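PDB 3KYA: putative phosphatase from Bacteroides thetaiotaomicron, which is of unconfirmed function but is probably a hydrolase acting on phosphate esters, and binds zinc ions in the crystal. Local coordinates for residues F326-I329 with N330-Y333; V460-V464 with G465-R469. All blocks are in the same frame, centred on the assembly; numbering follows the deposited sequence.

Interaction 1. Residues F326-I329 with N330-Y333; sequences FGVI and NNHY
Val328, on strand 323-328, is tied to Tyr333 by a backbone bond, Val328 N to Tyr333 O at 2.9 Å. Between them the chain reverses direction in four residues. Ile329 and Asn330 are roughly helical, Asn331 lies in the more extended bridge region, and His332 is left-handed. Val328 O faces into this turn and receives two weak bonds, from Asn331 N at 3.3 Å and from His332 N at 3.1 Å.

The side chains of Val328 and Tyr333 lie alongside each other on the same face of the sheet. With CG of Tyr333 between its own backbone N and carbonyl carbon (chi1 70°), the ring swings back toward Val328, whose CG2 sits over one face in a CH-pi contact, 4.2 Å from the ring centroid. Val328 CB also comes within 3.9 Å of the ring carbon CE1 of Tyr333. A beta-branched valine suits this place because its two methyls serve different partners: while CG2 lies on the ring, CG1 reaches the turn and touches Asn331 CB at 3.7 Å and, at the same distance, Asn330 OD1. Beyond the hairpin, the Tyr333 hydroxyl is hydrogen-bonded to Trp311 NE1, and Val328 and Asn331 pack on the same tryptophan. The amide of Asn330 pairs with the backbone of residues 310-312 of the same chain, OD1 taking the N-H of Glu312 and ND2 giving to Ser310 O. Asparagine is apt here, since one short group supplies both an acceptor and a donor. The ring of His332 has its polar partner outside the turn, ND1 being hydrogen-bonded to Asn373 N.

The whole is a tight beta hairpin between the two middle strands of a four-stranded antiparallel sheet, consistent with one blade of a beta-propeller.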
loop_
_atom_site.group_PDB
_atom_site.type_symbol
_atom_site.label_atom_id
_atom_site.label_comp_id
_atom_site.label_asym_id
_atom_site.label_seq_id
_atom_site.Cartn_x
_atom_site.Cartn_y
_atom_site.Cartn_z
ATOM N N PHE A 326 10.306 14.620 -14.988
ATOM C CA PHE A 326 9.853 15.511 -16.044
ATOM C C PHE A 326 8.390 15.160 -16.314
ATOM O O PHE A 326 8.092 14.056 -16.786
ATOM C CB PHE A 326 10.671 15.379 -17.342
ATOM C CG PHE A 326 12.157 15.590 -17.179
ATOM C CD1 PHE A 326 12.671 16.401 -16.184
ATOM C CD2 PHE A 326 13.035 15.053 -18.090
ATOM C CE1 PHE A 326 14.046 16.615 -16.070
ATOM C CE2 PHE A 326 14.411 15.279 -17.977
ATOM C CZ PHE A 326 14.901 16.052 -16.961
ATOM N N GLY A 327 7.484 16.088 -16.009
ATOM C CA GLY A 327 6.054 15.870 -16.207
ATOM C C GLY A 327 5.624 16.308 -17.594
ATOM O O GLY A 327 5.586 17.512 -17.875
ATOM N N VAL A 328 5.302 15.337 -18.450
ATOM C CA VAL A 328 4.899 15.601 -19.839
ATOM C C VAL A 328 3.391 15.853 -19.845
ATOM O O VAL A 328 2.578 14.941 -19.924
ATOM C CB VAL A 328 5.333 14.464 -20.796
ATOM C CG1 VAL A 328 5.102 14.865 -22.242
ATOM C CG2 VAL A 328 6.808 14.135 -20.598
ATOM N N ILE A 329 3.048 17.132 -19.695
ATOM C CA ILE A 329 1.676 17.618 -19.598
ATOM C C ILE A 329 0.766 17.164 -20.737
ATOM O O ILE A 329 -0.342 16.673 -20.497
ATOM C CB ILE A 329 1.683 19.181 -19.574
ATOM C CG1 ILE A 329 2.440 19.709 -18.353
ATOM C CG2 ILE A 329 0.259 19.746 -19.611
ATOM C CD1 ILE A 329 2.817 21.215 -18.487
ATOM N N ASN A 330 1.245 17.299 -21.971
ATOM C CA ASN A 330 0.417 16.984 -23.133
ATOM C C ASN A 330 0.428 15.520 -23.592
ATOM O O ASN A 330 -0.351 15.158 -24.468
ATOM C CB ASN A 330 0.760 17.915 -24.319
ATOM C CG ASN A 330 2.155 17.682 -24.906
ATOM O OD1 ASN A 330 3.058 17.177 -24.253
ATOM N ND2 ASN A 330 2.337 18.112 -26.151
ATOM N N ASN A 331 1.275 14.680 -22.997
ATOM C CA ASN A 331 1.345 13.269 -23.400
ATOM C C ASN A 331 1.159 12.236 -22.276
ATOM O O ASN A 331 1.347 11.037 -22.476
ATOM C CB ASN A 331 2.597 13.046 -24.255
ATOM C CG ASN A 331 2.427 13.609 -25.664
ATOM O OD1 ASN A 331 1.531 13.184 -26.407
ATOM N ND2 ASN A 331 3.291 14.541 -26.045
ATOM N N HIS A 332 0.780 12.735 -21.101
ATOM C CA HIS A 332 0.270 11.932 -19.988
ATOM C C HIS A 332 1.202 10.946 -19.279
ATOM O O HIS A 332 0.783 9.864 -18.884
ATOM C CB HIS A 332 -1.020 11.235 -20.485
ATOM C CG HIS A 332 -1.849 12.113 -21.371
ATOM N ND1 HIS A 332 -2.452 13.269 -20.916
ATOM C CD2 HIS A 332 -2.123 12.041 -22.696
ATOM C CE1 HIS A 332 -3.067 13.866 -21.924
ATOM N NE2 HIS A 332 -2.887 13.139 -23.014
ATOM N N TYR A 333 2.449 11.357 -19.060
ATOM C CA TYR A 333 3.402 10.552 -18.292
ATOM C C TYR A 333 4.536 11.398 -17.694
ATOM O O TYR A 333 4.697 12.569 -18.041
ATOM C CB TYR A 333 3.978 9.392 -19.147
ATOM C CG TYR A 333 4.937 9.800 -20.266
ATOM C CD1 TYR A 333 4.491 10.509 -21.373
ATOM C CD2 TYR A 333 6.278 9.432 -20.234
ATOM C CE1 TYR A 333 5.369 10.874 -22.404
ATOM C CE2 TYR A 333 7.158 9.792 -21.255
ATOM C CZ TYR A 333 6.694 10.505 -22.341
ATOM O OH TYR A 333 7.562 10.861 -23.354
#

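Interaction 2. Residues V460-V464 with G465-R469; sequences VHDQV and GHTIR
Asp462 O is gripped by two successive backbone amides, Thr467 N at 3.1 Å and His466 N at 2.9 Å, the second bond weak and strongly bent. Two residues facing one make a G1 beta bulge, and it closes the hairpin of strands 457-462 and 467-473. His466, at the first bulge position, has the left-handed backbone such a bulge needs. Farther along the ladder, Arg469 N bonds to Val460 O at 2.8 Å.

The imidazole of His466 turns back toward the loop, where ND1 gives its proton to Gln463 O at 2.7 Å; that oxygen lies nearly in the ring plane, whereas Val464 O sits over one face. Replacing this imidazole with an alanine would strip Gln463 O of its ND1 donor, and is likely to leave it with just a weak amide bond within the hairpin and the turn freer to shift.

Aspartate suits position 462 because its two oxygens do different work. Asp462 OD1 accepts Gly465 N at 3.0 Å from above the carboxylate plane, so the side chain braces the turn; a CB at Gly465 would come too close to this oxygen as placed, in keeping with a glycine there. OD2 makes a salt bridge with Arg469 and also accepts Arg444 N. Arginine suits its place because it reaches several acceptors at once: bent at chi2 and chi3, its chain carries the guanidinium alongside Asp462 and on to a second salt bridge with Asp434. The carboxylate and guanidinium planes are only 19° apart, and Asp462 OD2 meets Arg469 NH1 at the guanidinium edge, at 3.2 Å, the hydrogen bond within this salt bridge being weak.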
loop_
_atom_site.group_PDB
_atom_site.type_symbol
_atom_site.label_atom_id
_atom_site.label_comp_id
_atom_site.label_asym_id
_atom_site.label_seq_id
_atom_site.Cartn_x
_atom_site.Cartn_y
_atom_site.Cartn_z
ATOM N N VAL A 460 -3.677 24.081 -3.295
ATOM C CA VAL A 460 -3.990 23.565 -4.605
ATOM C C VAL A 460 -4.703 24.617 -5.433
ATOM O O VAL A 460 -5.629 25.244 -4.940
ATOM C CB VAL A 460 -4.953 22.376 -4.481
ATOM C CG1 VAL A 460 -5.241 21.785 -5.859
ATOM C CG2 VAL A 460 -4.390 21.314 -3.504
ATOM N N HIS A 461 -4.301 24.797 -6.690
ATOM C CA HIS A 461 -5.003 25.700 -7.578
ATOM C C HIS A 461 -6.015 24.912 -8.402
ATOM O O HIS A 461 -5.636 24.143 -9.305
ATOM C CB HIS A 461 -4.046 26.472 -8.483
ATOM C CG HIS A 461 -4.741 27.335 -9.486
ATOM N ND1 HIS A 461 -4.282 27.499 -10.780
ATOM C CD2 HIS A 461 -5.914 28.010 -9.413
ATOM C CE1 HIS A 461 -5.111 28.293 -11.435
ATOM N NE2 HIS A 461 -6.119 28.603 -10.638
ATOM N N ASP A 462 -7.295 25.095 -8.064
ATOM C CA ASP A 462 -8.409 24.422 -8.729
ATOM C C ASP A 462 -8.868 25.414 -9.815
ATOM O O ASP A 462 -9.686 26.306 -9.588
ATOM C CB ASP A 462 -9.474 24.084 -7.695
ATOM C CG ASP A 462 -10.574 23.186 -8.223
ATOM O OD1 ASP A 462 -10.854 23.204 -9.431
ATOM O OD2 ASP A 462 -11.197 22.494 -7.386
ATOM N N GLN A 463 -8.246 25.254 -10.978
ATOM C CA GLN A 463 -8.446 26.143 -12.122
ATOM C C GLN A 463 -9.894 26.323 -12.547
ATOM O O GLN A 463 -10.322 27.454 -12.760
ATOM C CB GLN A 463 -7.659 25.633 -13.336
ATOM C CG GLN A 463 -7.741 26.531 -14.560
ATOM C CD GLN A 463 -7.463 25.773 -15.848
ATOM O OE1 GLN A 463 -7.015 24.624 -15.820
ATOM N NE2 GLN A 463 -7.731 26.408 -16.978
ATOM N N VAL A 464 -10.643 25.225 -12.687
ATOM C CA VAL A 464 -12.038 25.319 -13.153
ATOM C C VAL A 464 -13.036 25.585 -12.005
ATOM O O VAL A 464 -14.068 26.210 -12.207
ATOM C CB VAL A 464 -12.388 24.125 -14.102
ATOM C CG1 VAL A 464 -13.883 24.052 -14.402
ATOM C CG2 VAL A 464 -11.592 24.266 -15.420
ATOM N N GLY A 465 -12.694 25.188 -10.785
ATOM C CA GLY A 465 -13.487 25.608 -9.629
ATOM C C GLY A 465 -13.263 27.098 -9.334
ATOM O O GLY A 465 -14.062 27.747 -8.632
ATOM N N HIS A 466 -12.181 27.650 -9.899
ATOM C CA HIS A 466 -11.774 29.054 -9.712
ATOM C C HIS A 466 -11.462 29.368 -8.240
ATOM O O HIS A 466 -11.755 30.473 -7.725
ATOM C CB HIS A 466 -12.808 30.043 -10.255
ATOM C CG HIS A 466 -13.253 29.748 -11.661
ATOM N ND1 HIS A 466 -12.470 29.060 -12.564
ATOM C CD2 HIS A 466 -14.362 30.133 -12.341
ATOM C CE1 HIS A 466 -13.112 28.970 -13.718
ATOM N NE2 HIS A 466 -14.258 29.622 -13.612
ATOM N N THR A 467 -10.825 28.401 -7.590
ATOM C CA THR A 467 -10.496 28.481 -6.174
ATOM C C THR A 467 -9.083 28.008 -5.831
ATOM O O THR A 467 -8.422 27.272 -6.602
ATOM C CB THR A 467 -11.440 27.573 -5.347
ATOM O OG1 THR A 467 -11.477 26.260 -5.934
ATOM C CG2 THR A 467 -12.867 28.124 -5.313
ATOM N N ILE A 468 -8.628 28.470 -4.672
ATOM C CA ILE A 468 -7.433 27.945 -4.047
ATOM C C ILE A 468 -7.976 27.062 -2.926
ATOM O O ILE A 468 -8.756 27.534 -2.081
ATOM C CB ILE A 468 -6.515 29.017 -3.459
ATOM C CG1 ILE A 468 -6.040 30.011 -4.532
ATOM C CG2 ILE A 468 -5.336 28.355 -2.776
ATOM C CD1 ILE A 468 -5.267 29.387 -5.713
ATOM N N ARG A 469 -7.596 25.781 -2.949
ATOM C CA ARG A 469 -8.017 24.787 -1.972
ATOM C C ARG A 469 -6.847 24.474 -1.043
ATOM O O ARG A 469 -5.694 24.771 -1.363
ATOM C CB ARG A 469 -8.456 23.489 -2.652
ATOM C CG ARG A 469 -9.441 23.637 -3.786
ATOM C CD ARG A 469 -10.807 24.056 -3.334
ATOM N NE ARG A 469 -11.518 23.019 -2.588
ATOM C CZ ARG A 469 -12.171 21.995 -3.133
ATOM N NH1 ARG A 469 -12.197 21.815 -4.452
ATOM N NH2 ARG A 469 -12.811 21.136 -2.343
#

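Interactions 1 and 2 come in series along the chain, their centres 21 Å apart and their nearest atoms about 10 Å, without touching. They lie in different sheets: residues 326-333 link strands 323-328 and 333-340, whereas residues 460-469 link strands 457-462 and 467-473. Six antiparallel sheets of the chain are consistent with the blades of a six-bladed beta-propeller. On that reading the two hairpins occupy matching places, each joining the second and third strands of its blade through a four-residue turn that ends in a left-handed histidine. Interaction 2 would then belong to the closing blade, where strand 105-110, from early in the chain, pairs with strand 467-473 and so joins the ring's two ends.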